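Local atomic coordinates of putative xanthine dehydrogenase YAGS fad-binding subunit (Escherichia coli, PDB entry 5G5G), a protein that probably serves as the molybdenum- and pterin cytosine dinucleotide-binding subunit of a three-chain periplasmic aldehyde oxidase of the xanthine oxidase family. Residues Pro273-Pro276 and Asn277-His281; Leu648-Phe651 and Val652-Met656; Val661-His664 and Ala665-Pro668; Asn704-Tyr707 and Asn708-Ile712; Asp716-Thr720 and Leu721-Leu725. All coordinates share one frame; numbering follows the deposited sequence.

Contact 1 (Pro273-Pro276 and Asn277-His281)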
# COMPACT_ATOMS: atom_id res chain seq x y z
N PRO C 273 -1.38 -4.41 -11.27
CA PRO C 273 -2.83 -4.58 -11.52
C PRO C 273 -3.38 -6.00 -11.38
O PRO C 273 -4.61 -6.14 -11.20
CB PRO C 273 -3.04 -4.03 -12.94
CG PRO C 273 -1.82 -3.25 -13.27
CD PRO C 273 -0.71 -3.74 -12.42
N SER C 274 -2.52 -7.01 -11.46
CA SER C 274 -2.93 -8.40 -11.30
C SER C 274 -2.91 -8.89 -9.86
O SER C 274 -3.53 -9.93 -9.57
CB SER C 274 -2.03 -9.32 -12.10
OG SER C 274 -0.78 -9.46 -11.49
N ILE C 275 -2.22 -8.18 -8.98
CA ILE C 275 -1.97 -8.66 -7.62
C ILE C 275 -3.25 -8.80 -6.79
O ILE C 275 -3.48 -9.86 -6.25
CB ILE C 275 -0.83 -7.92 -6.91
CG1 ILE C 275 0.49 -8.27 -7.63
CG2 ILE C 275 -0.76 -8.31 -5.43
CD1 ILE C 275 1.66 -7.46 -7.16
N PRO C 276 -4.10 -7.79 -6.76
CA PRO C 276 -5.22 -7.91 -5.83
C PRO C 276 -6.19 -9.09 -6.08
O PRO C 276 -6.71 -9.67 -5.10
CB PRO C 276 -5.90 -6.54 -5.91
CG PRO C 276 -4.79 -5.63 -6.26
CD PRO C 276 -3.96 -6.42 -7.26
N ASN C 277 -6.43 -9.45 -7.36
CA ASN C 277 -7.22 -10.63 -7.70
C ASN C 277 -6.40 -11.91 -7.87
O ASN C 277 -6.93 -12.99 -7.60
CB ASN C 277 -8.13 -10.41 -8.94
CG ASN C 277 -9.23 -9.43 -8.69
OD1 ASN C 277 -10.27 -9.77 -8.11
ND2 ASN C 277 -9.01 -8.22 -9.08
N ASN C 278 -5.14 -11.83 -8.34
CA ASN C 278 -4.35 -13.06 -8.53
C ASN C 278 -3.95 -13.71 -7.21
O ASN C 278 -3.93 -14.95 -7.12
CB ASN C 278 -3.07 -12.81 -9.34
CG ASN C 278 -2.23 -14.06 -9.46
OD1 ASN C 278 -1.27 -14.26 -8.72
ND2 ASN C 278 -2.66 -14.96 -10.37
N THR C 279 -3.64 -12.89 -6.21
CA THR C 279 -3.03 -13.38 -4.98
C THR C 279 -4.13 -13.56 -3.92
O THR C 279 -5.21 -13.99 -4.26
CB THR C 279 -1.87 -12.52 -4.48
OG1 THR C 279 -2.26 -11.19 -4.09
CG2 THR C 279 -0.83 -12.37 -5.60
N THR C 280 -3.85 -13.25 -2.66
CA THR C 280 -4.84 -13.44 -1.62
C THR C 280 -5.29 -12.07 -1.07
O THR C 280 -4.65 -11.05 -1.33
CB THR C 280 -4.29 -14.27 -0.47
OG1 THR C 280 -3.24 -13.58 0.20
CG2 THR C 280 -3.76 -15.59 -0.99
N HIS C 281 -6.36 -12.13 -0.31
CA HIS C 281 -6.91 -10.98 0.35
C HIS C 281 -7.46 -11.34 1.75
O HIS C 281 -7.82 -12.44 1.95
CB HIS C 281 -8.13 -10.44 -0.44
CG HIS C 281 -9.22 -11.44 -0.63
ND1 HIS C 281 -10.34 -11.49 0.16
CD2 HIS C 281 -9.35 -12.46 -1.51
CE1 HIS C 281 -11.10 -12.50 -0.20
NE2 HIS C 281 -10.52 -13.11 -1.22
O HOH W 1 -6.14 -8.01 -9.94
O HOH W 2 -5.87 -8.85 -2.56
O HOH W 3 -7.17 -11.98 -3.61
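Thr-279 turns its hydroxyl into the position between backbone N and carbonyl carbon (chi1 65°), and this torsion brings OG1 over the carbonyl of Ile-275, one helical turn earlier. Ile-275 holds CG2 anti to its own N (chi1 -67° to CG1), which lays that methyl beside the hydroxyl. Thr-279 OG1 donates to Ile-275 O at 2.8 Å, from above the carbonyl plane. The same oxygen takes the backbone N-H of Thr-279, with N to O at 3.0 Å and the donor tilted far less from that plane, so two donors of one residue grip a single acceptor. The branched chains meet at an angle, Ile-275 CG2 lying 3.5 Å from Thr-279 OG1.

One residue back, Asn-278 N donates to Ser-274 O at 2.8 Å. A water accepts from both the backbone N and ND2 of Asn-277 and donates to Pro-273 O, while two further waters bind Pro-276 O and carry it on to the carbonyls of Thr-279 and Thr-280. The Asn-277 and Asn-278 amides look outward, OD1 of the first to Phe-651 N and ND2 of the second to His-109 O. Thr-279 is the first residue to leave helical geometry. A hydroxyl folded back onto the carbonyl four residues earlier, with waters binding the carbonyl of Pro-276, is a familiar way for a threonine to finish a short buried helix, here 275-278.

Contact 2 (Leu648-Phe651 and Val652-Met656)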
# COMPACT_ATOMS: atom_id res chain seq x y z
N LEU C 648 -19.88 -9.69 -11.89
CA LEU C 648 -18.65 -10.11 -12.58
C LEU C 648 -17.67 -10.90 -11.67
O LEU C 648 -16.72 -11.53 -12.16
CB LEU C 648 -17.95 -8.86 -13.14
CG LEU C 648 -18.68 -8.16 -14.28
CD1 LEU C 648 -18.12 -6.77 -14.55
CD2 LEU C 648 -18.59 -9.03 -15.55
N GLY C 649 -17.86 -10.86 -10.34
CA GLY C 649 -17.18 -11.75 -9.42
C GLY C 649 -15.70 -11.44 -9.17
O GLY C 649 -14.87 -12.37 -9.14
N TYR C 650 -15.35 -10.16 -9.04
CA TYR C 650 -13.96 -9.78 -8.85
C TYR C 650 -13.85 -8.48 -8.08
O TYR C 650 -14.85 -7.80 -7.83
CB TYR C 650 -13.21 -9.71 -10.19
CG TYR C 650 -13.43 -8.43 -10.98
CD1 TYR C 650 -14.67 -8.12 -11.51
CD2 TYR C 650 -12.41 -7.52 -11.18
CE1 TYR C 650 -14.91 -6.90 -12.18
CE2 TYR C 650 -12.62 -6.34 -11.90
CZ TYR C 650 -13.88 -6.03 -12.38
OH TYR C 650 -14.08 -4.86 -13.07
N PHE C 651 -12.63 -8.18 -7.68
CA PHE C 651 -12.35 -6.93 -7.02
C PHE C 651 -12.05 -5.87 -8.07
O PHE C 651 -11.06 -5.97 -8.79
CB PHE C 651 -11.17 -7.07 -6.02
CG PHE C 651 -11.35 -8.17 -5.01
CD1 PHE C 651 -12.50 -8.25 -4.21
CD2 PHE C 651 -10.36 -9.12 -4.81
CE1 PHE C 651 -12.62 -9.25 -3.26
CE2 PHE C 651 -10.49 -10.15 -3.89
CZ PHE C 651 -11.63 -10.21 -3.10
N VAL C 652 -12.88 -4.83 -8.09
CA VAL C 652 -12.89 -3.84 -9.20
C VAL C 652 -11.71 -2.87 -9.18
O VAL C 652 -11.10 -2.61 -10.20
CB VAL C 652 -14.23 -3.07 -9.22
CG1 VAL C 652 -14.26 -1.97 -10.27
CG2 VAL C 652 -15.41 -3.99 -9.48
N ASN C 653 -11.42 -2.33 -7.99
CA ASN C 653 -10.44 -1.31 -7.83
C ASN C 653 -9.11 -1.96 -7.55
O ASN C 653 -8.52 -1.79 -6.46
CB ASN C 653 -10.88 -0.33 -6.70
CG ASN C 653 -11.10 -1.01 -5.39
OD1 ASN C 653 -11.49 -2.19 -5.31
ND2 ASN C 653 -10.80 -0.30 -4.34
N HIS C 654 -8.56 -2.62 -8.57
CA HIS C 654 -7.46 -3.55 -8.35
C HIS C 654 -6.08 -3.03 -8.74
O HIS C 654 -5.36 -3.66 -9.47
CB HIS C 654 -7.74 -4.93 -8.96
CG HIS C 654 -8.03 -4.94 -10.43
ND1 HIS C 654 -7.05 -4.87 -11.40
CD2 HIS C 654 -9.20 -5.10 -11.11
CE1 HIS C 654 -7.59 -4.95 -12.60
NE2 HIS C 654 -8.90 -5.11 -12.45
N ASP C 655 -5.71 -1.89 -8.17
CA ASP C 655 -4.39 -1.34 -8.34
C ASP C 655 -4.08 -0.40 -7.18
O ASP C 655 -4.88 -0.31 -6.22
CB ASP C 655 -4.21 -0.72 -9.72
CG ASP C 655 -5.08 0.49 -9.95
OD1 ASP C 655 -5.25 1.33 -9.03
OD2 ASP C 655 -5.62 0.59 -11.06
N MET C 656 -2.92 0.24 -7.26
CA MET C 656 -2.34 1.02 -6.18
C MET C 656 -2.89 2.47 -6.18
O MET C 656 -2.50 3.23 -5.30
CB MET C 656 -0.80 0.90 -6.29
CG MET C 656 0.11 1.62 -5.32
SD MET C 656 0.03 1.09 -3.58
CE MET C 656 1.02 -0.42 -3.61
O HOH W 4 -11.86 -3.25 -12.79
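Val-652 lays its CG2 methyl over the ring of Tyr-650, a CH-pi contact 4.3 Å from CG2 to the ring centroid and off-centre. The methyl comes to 3.9 Å from Tyr-650 CZ, and Val-652 N also lies over a ring face. His-654 arrives differently: its CD2 sits at the tyrosine edge, 3.7 Å from Tyr-650 CE2, the two rings meeting rim to rim with planes at 63°. That same carbon touches the backbone, His-654 CD2 to Phe-651 O being 3.1 Å.

Further out, a water accepts from Tyr-650 OH and donates to Val-652 O, each at 2.8 Å, tying the phenol to the turn. An alanine at Tyr-650 takes away ring and hydroxyl, which would probably open a gap beside the Val-652 methyl and leave the water without its phenol partner. The inverse gamma turn centred on Asn-653, whose amide is held by Glu-641 and Ala-643, folds His-654 back towards Tyr-650. The rings of His-654 and His-109 meet edge-to-face.

His-654 NE2 bonds to an acidic side chain of a neighbouring subunit and ND1 weakly to Pro-273 O; two such acceptors are consistent with a protonated imidazole, whose polarised CD2-H would suit the carbonyl of Phe-651.

Contact 3 (Val661-His664 and Ala665-Pro668)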
# COMPACT_ATOMS: atom_id res chain seq x y z
N VAL C 661 -4.43 3.29 0.14
CA VAL C 661 -3.69 3.18 1.38
C VAL C 661 -3.24 4.54 1.84
O VAL C 661 -3.23 5.48 1.07
CB VAL C 661 -2.49 2.23 1.29
CG1 VAL C 661 -2.99 0.87 0.83
CG2 VAL C 661 -1.37 2.80 0.40
N PRO C 662 -2.89 4.70 3.12
CA PRO C 662 -2.57 6.02 3.60
C PRO C 662 -1.30 6.59 2.96
O PRO C 662 -0.41 5.83 2.65
CB PRO C 662 -2.29 5.79 5.08
CG PRO C 662 -3.23 4.66 5.41
CD PRO C 662 -3.05 3.76 4.24
N VAL C 663 -1.30 7.89 2.76
CA VAL C 663 -0.19 8.62 2.19
C VAL C 663 0.40 9.56 3.25
O VAL C 663 -0.21 9.78 4.34
CB VAL C 663 -0.61 9.44 0.94
CG1 VAL C 663 -1.07 8.51 -0.19
CG2 VAL C 663 -1.69 10.48 1.29
N HIS C 664 1.55 10.15 2.94
CA HIS C 664 2.21 11.04 3.91
C HIS C 664 1.28 12.05 4.56
O HIS C 664 1.27 12.17 5.81
CB HIS C 664 3.35 11.81 3.30
CG HIS C 664 4.66 11.12 3.31
ND1 HIS C 664 5.53 11.23 4.37
CD2 HIS C 664 5.34 10.43 2.34
CE1 HIS C 664 6.68 10.64 4.07
NE2 HIS C 664 6.59 10.16 2.83
N ALA C 665 0.46 12.72 3.75
CA ALA C 665 -0.44 13.75 4.20
C ALA C 665 -1.52 13.27 5.21
O ALA C 665 -2.09 14.09 5.91
CB ALA C 665 -1.08 14.44 3.02
N ASP C 666 -1.82 11.99 5.22
CA ASP C 666 -2.77 11.40 6.16
C ASP C 666 -2.21 11.23 7.59
O ASP C 666 -2.99 10.99 8.51
CB ASP C 666 -3.16 9.98 5.68
CG ASP C 666 -4.00 9.99 4.43
OD1 ASP C 666 -4.98 10.79 4.38
OD2 ASP C 666 -3.67 9.20 3.48
N ILE C 667 -0.90 11.32 7.78
CA ILE C 667 -0.28 10.78 8.97
C ILE C 667 -0.15 11.84 10.03
O ILE C 667 0.47 12.84 9.79
CB ILE C 667 1.13 10.18 8.70
CG1 ILE C 667 1.08 9.23 7.50
CG2 ILE C 667 1.64 9.45 9.97
CD1 ILE C 667 0.06 8.12 7.63
N PRO C 668 -0.70 11.59 11.23
CA PRO C 668 -0.63 12.49 12.36
C PRO C 668 0.60 12.18 13.18
O PRO C 668 1.43 11.30 12.83
CB PRO C 668 -1.86 12.12 13.16
CG PRO C 668 -1.95 10.67 12.99
CD PRO C 668 -1.46 10.38 11.58
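Asp-666 and Val-663 exchange hydrogen bonds in both directions, a compact illustration of how one acidic side chain can brace the start of a turn. Val-663 N donates to Asp-666 OD2 at 2.8 Å and almost straight (175°), meeting the oxygen on its anti side, 16° out of the carboxylate plane. In return Asp-666 N donates to Val-663 O at 2.9 Å, from above the carbonyl plane. The torsion of Asp-666 explains the first bond: CG stands beside the backbone N (chi1 -70°), and the carboxylate therefore reaches back along the chain. The Val-663 methyl CG2 comes close against the same carboxylate oxygen, 3.2 Å from Asp-666 OD2. A second backbone-to-backbone bond, Ile-667 N to His-664 O at 3.1 Å, continues the short 3-10 turn.

Apolar contacts are looser: Val-663 CG2 stands 4.4 Å from Ala-665 CB, and Ile-667 CD1 lies 4.2 Å from Pro-662 CB. The turn belongs to the loop between strands 650-651 and 669-674 and packs on helix 619-638 through Pro-662, Asp-666 and Ile-667.

Asp-666 OD1 accepts from the backbone of a neighbouring subunit. His-664, its side chain about 8 Å from a bound iron-sulfur cluster, bonds through NE2 to a polar side chain of another.

Were a leucine to stand in place of Asp-666, the Val-663 N-H would probably be left without its acceptor, and the neighbouring backbone donor without its mate. Each carboxylate oxygen thus has its own task, and the two donors, one from each side of the interface, would be expected to favour the ionised form.

Contact 4 (Asn704-Tyr707 and Asn708-Ile712)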
# COMPACT_ATOMS: atom_id res chain seq x y z
N ASN C 704 -14.49 4.84 17.04
CA ASN C 704 -15.02 5.34 18.28
C ASN C 704 -14.76 6.87 18.40
O ASN C 704 -15.58 7.60 18.94
CB ASN C 704 -14.42 4.58 19.42
CG ASN C 704 -14.93 3.11 19.51
OD1 ASN C 704 -15.96 2.76 18.97
ND2 ASN C 704 -14.21 2.30 20.22
N ALA C 705 -13.61 7.32 17.92
CA ALA C 705 -13.28 8.76 17.87
C ALA C 705 -14.18 9.51 16.92
O ALA C 705 -14.60 10.62 17.21
CB ALA C 705 -11.79 8.98 17.51
N VAL C 706 -14.46 8.92 15.74
CA VAL C 706 -15.45 9.51 14.83
C VAL C 706 -16.84 9.63 15.46
O VAL C 706 -17.50 10.66 15.31
CB VAL C 706 -15.52 8.74 13.49
CG1 VAL C 706 -16.70 9.19 12.66
CG2 VAL C 706 -14.19 8.85 12.70
N TYR C 707 -17.25 8.58 16.18
CA TYR C 707 -18.50 8.66 16.93
C TYR C 707 -18.45 9.82 17.94
O TYR C 707 -19.41 10.62 18.05
CB TYR C 707 -18.84 7.37 17.65
CG TYR C 707 -20.07 7.54 18.52
CD1 TYR C 707 -21.32 7.71 17.94
CD2 TYR C 707 -19.99 7.55 19.91
CE1 TYR C 707 -22.47 7.91 18.72
CE2 TYR C 707 -21.13 7.74 20.67
CZ TYR C 707 -22.35 7.92 20.07
OH TYR C 707 -23.47 8.10 20.81
N ASN C 708 -17.38 9.87 18.72
CA ASN C 708 -17.27 10.94 19.70
C ASN C 708 -17.28 12.32 19.00
O ASN C 708 -17.84 13.30 19.51
CB ASN C 708 -16.01 10.76 20.54
CG ASN C 708 -15.86 11.83 21.60
OD1 ASN C 708 -15.01 12.72 21.48
ND2 ASN C 708 -16.72 11.80 22.62
N ALA C 709 -16.69 12.41 17.81
CA ALA C 709 -16.72 13.72 17.10
C ALA C 709 -18.05 14.15 16.57
O ALA C 709 -18.32 15.36 16.52
CB ALA C 709 -15.72 13.72 15.97
N THR C 710 -18.86 13.19 16.11
CA THR C 710 -20.03 13.47 15.33
C THR C 710 -21.35 13.03 15.94
O THR C 710 -22.39 13.49 15.51
CB THR C 710 -19.96 12.77 13.96
OG1 THR C 710 -19.85 11.34 14.12
CG2 THR C 710 -18.74 13.25 13.16
N GLY C 711 -21.32 12.07 16.84
CA GLY C 711 -22.49 11.35 17.27
C GLY C 711 -23.03 10.29 16.32
O GLY C 711 -24.17 9.85 16.52
N ILE C 712 -22.29 9.93 15.29
CA ILE C 712 -22.73 8.98 14.27
C ILE C 712 -21.96 7.66 14.40
O ILE C 712 -20.70 7.63 14.25
CB ILE C 712 -22.55 9.55 12.84
CG1 ILE C 712 -23.13 10.95 12.71
CG2 ILE C 712 -23.06 8.54 11.78
CD1 ILE C 712 -22.63 11.69 11.46
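Val-706 O receives two donors from Thr-710, the side chain OG1 at 2.7 Å and the backbone N at 3.0 Å, and they approach from opposite faces of the carbonyl plane. The threonine hydroxyl, placed between its own backbone N and carbonyl carbon (chi1 59°), works twice, since it also accepts from Ile-712 N at 3.1 Å. Next comes Gly-711 N, which donates to Tyr-707 O at 2.7 Å. Regular helical bonds precede these, among them Ala-709 N to Ala-705 O at 2.8 Å.

This is the C-terminal end of helix 698-710: Gly-711 leaves helical geometry with positive phi, and the Thr-710 hydroxyl forms an ST turn that catches the chain as it departs.

Packing follows the same turn. With CG anti to the backbone N, the Tyr-707 ring runs out beside the end of the helix, where CE1 comes to 3.4 Å from Gly-711 O, and the carbonyl carbon of Ile-712 lies at its edge, in plane. Tyr-707 OH bonds to Glu-370, and Arg-713 makes a cation-pi contact with the ring. The side chains of Val-706 and Thr-710 run abreast in one direction, while Ala-705 and Ala-709 turn to strand 584-596.

Contact 5 (Asp716-Thr720 and Leu721-Leu725). With GOL (glycerol), chain B.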
# COMPACT_ATOMS: atom_id res chain seq x y z
N ASP C 716 -20.22 -0.41 9.32
CA ASP C 716 -19.71 -1.00 8.08
C ASP C 716 -18.47 -0.20 7.65
O ASP C 716 -18.55 0.96 7.26
CB ASP C 716 -20.78 -1.08 6.96
CG ASP C 716 -21.31 0.27 6.55
OD1 ASP C 716 -21.81 0.98 7.45
OD2 ASP C 716 -21.23 0.63 5.34
N TYR C 717 -17.32 -0.82 7.82
CA TYR C 717 -16.05 -0.15 7.47
C TYR C 717 -15.83 -0.20 5.95
O TYR C 717 -16.37 -1.09 5.29
CB TYR C 717 -14.92 -0.88 8.13
CG TYR C 717 -14.77 -0.72 9.61
CD1 TYR C 717 -15.39 -1.61 10.52
CD2 TYR C 717 -13.94 0.24 10.11
CE1 TYR C 717 -15.18 -1.50 11.91
CE2 TYR C 717 -13.67 0.33 11.46
CZ TYR C 717 -14.29 -0.53 12.36
OH TYR C 717 -13.97 -0.40 13.69
N PRO C 718 -15.02 0.71 5.38
CA PRO C 718 -14.39 1.84 6.06
C PRO C 718 -15.37 2.99 6.28
O PRO C 718 -16.43 3.08 5.61
CB PRO C 718 -13.28 2.26 5.06
CG PRO C 718 -13.85 1.88 3.72
CD PRO C 718 -14.69 0.67 3.92
N ILE C 719 -15.00 3.88 7.19
CA ILE C 719 -15.85 4.98 7.58
C ILE C 719 -15.50 6.21 6.73
O ILE C 719 -14.70 7.07 7.10
CB ILE C 719 -15.74 5.24 9.08
CG1 ILE C 719 -16.09 3.97 9.88
CG2 ILE C 719 -16.73 6.33 9.48
CD1 ILE C 719 -15.80 4.06 11.36
N THR C 720 -16.17 6.26 5.58
CA THR C 720 -15.99 7.29 4.62
C THR C 720 -17.07 8.33 4.74
O THR C 720 -18.12 8.15 5.42
CB THR C 720 -15.93 6.65 3.21
OG1 THR C 720 -17.11 5.87 2.98
CG2 THR C 720 -14.70 5.86 3.08
N LEU C 721 -16.84 9.49 4.14
CA LEU C 721 -17.69 10.64 4.41
C LEU C 721 -19.16 10.42 3.97
O LEU C 721 -20.10 10.98 4.56
CB LEU C 721 -17.12 11.89 3.72
CG LEU C 721 -17.11 11.92 2.18
CD1 LEU C 721 -18.40 12.38 1.52
CD2 LEU C 721 -15.93 12.80 1.68
N ASP C 722 -19.35 9.61 2.93
CA ASP C 722 -20.70 9.31 2.47
C ASP C 722 -21.52 8.55 3.51
O ASP C 722 -22.74 8.57 3.43
CB ASP C 722 -20.69 8.60 1.14
CG ASP C 722 -19.77 7.42 1.12
OD1 ASP C 722 -18.61 7.47 1.62
OD2 ASP C 722 -20.20 6.40 0.57
N LYS C 723 -20.88 7.96 4.52
CA LYS C 723 -21.58 7.31 5.61
C LYS C 723 -21.93 8.27 6.76
O LYS C 723 -22.66 7.91 7.72
CB LYS C 723 -20.73 6.14 6.10
CG LYS C 723 -20.57 5.10 5.03
CD LYS C 723 -19.68 3.93 5.44
CE LYS C 723 -19.57 3.00 4.24
NZ LYS C 723 -18.71 1.83 4.40
N LEU C 724 -21.42 9.49 6.67
CA LEU C 724 -21.61 10.51 7.71
C LEU C 724 -22.43 11.69 7.26
O LEU C 724 -23.15 12.32 8.08
CB LEU C 724 -20.23 11.05 8.13
CG LEU C 724 -19.17 10.08 8.64
CD1 LEU C 724 -17.85 10.79 9.00
CD2 LEU C 724 -19.68 9.35 9.86
N LEU C 725 -22.34 12.01 5.97
CA LEU C 725 -22.73 13.34 5.46
C LEU C 725 -24.15 13.80 5.87
O LEU C 725 -24.35 14.92 6.33
CB LEU C 725 -22.60 13.30 3.92
CG LEU C 725 -22.50 14.60 3.15
CD1 LEU C 725 -21.30 15.41 3.60
CD2 LEU C 725 -22.34 14.24 1.68
C1 GOL B . -18.33 -1.10 2.89
O1 GOL B . -18.21 0.21 2.30
C2 GOL B . -19.63 -1.86 2.59
O2 GOL B . -20.78 -1.05 2.89
C3 GOL B . -19.65 -2.40 1.15
O3 GOL B . -19.30 -1.39 0.19
O HOH W 5 -17.11 3.28 2.02
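Thr-720 OG1 meets the carboxylate of Asp-722 on the syn side of OD1, at 2.6 Å and 27° out of the carboxylate plane, the two side chains running alongside each other. The second flat group, the carboxylate of Asp-716 in the conformer described here, offers OD2 to Lys-723 NZ. This is a salt bridge of 2.9 Å whose hydrogen-bond geometry is weak. The lysine also uses two peptide carbonyls in different ways: NZ stands well above the plane at Asp-716 O (54° out of it, 3.0 Å) but tilts only 19° from that at Pro-718 O, at 2.9 Å.

Lys-723 reaches this cluster of oxygens because its chain is fully extended beyond CG, coming toward Asp-716 from the opposite direction. A glycerol, probably from the crystallisation liquor, accepts from Lys-723 NZ through its O1 at 2.7 Å and donates from O2 to Asp-716 OD2. A water donating to Thr-720 OG1 accepts weakly from Lys-723 NZ. The oxygens around the ammonium would probably stabilise its charge. The cis peptide before Pro-718 and the inverse gamma turn at Ile-719 shape the chain that carries the two carbonyls. Lys-723 N donates to Thr-720 O at 2.9 Å, starting the following turn. Ile-719 CG2 packs on Leu-724 CD2 at 4.2 Å.

Asp-722 OD1 also salt-bridges a basic side chain of a neighbouring subunit. Within the chain, this loop lies over helix 698-710 through Tyr-717 and Ile-719, with backbone bonds from Tyr-717 to Thr-181 of strand 174-182 and from Ile-719 to Ala-637 of helix 619-638.

How the contacts relate
From the N terminus the five contacts follow in series; none nests in or crosses another, and each closes its own turn. Contact 1 finishes helix 275-278. Far along the sequence, contact 2 folds the chain back after strand 650-651 and touches contact 1, their centres about 9 Å apart, joining segments some 370 residues from each other. Contact 3 closes a turn before strand 669-674, its nearest atoms about 5 Å from contact 2. Contact 4 ends helix 698-710, and contact 5 shapes the loop beyond it; these two touch where Ile-712 and Val-706 pack on Leu-724. Two touching pairs thus stand apart, with contact 3 between them in sequence.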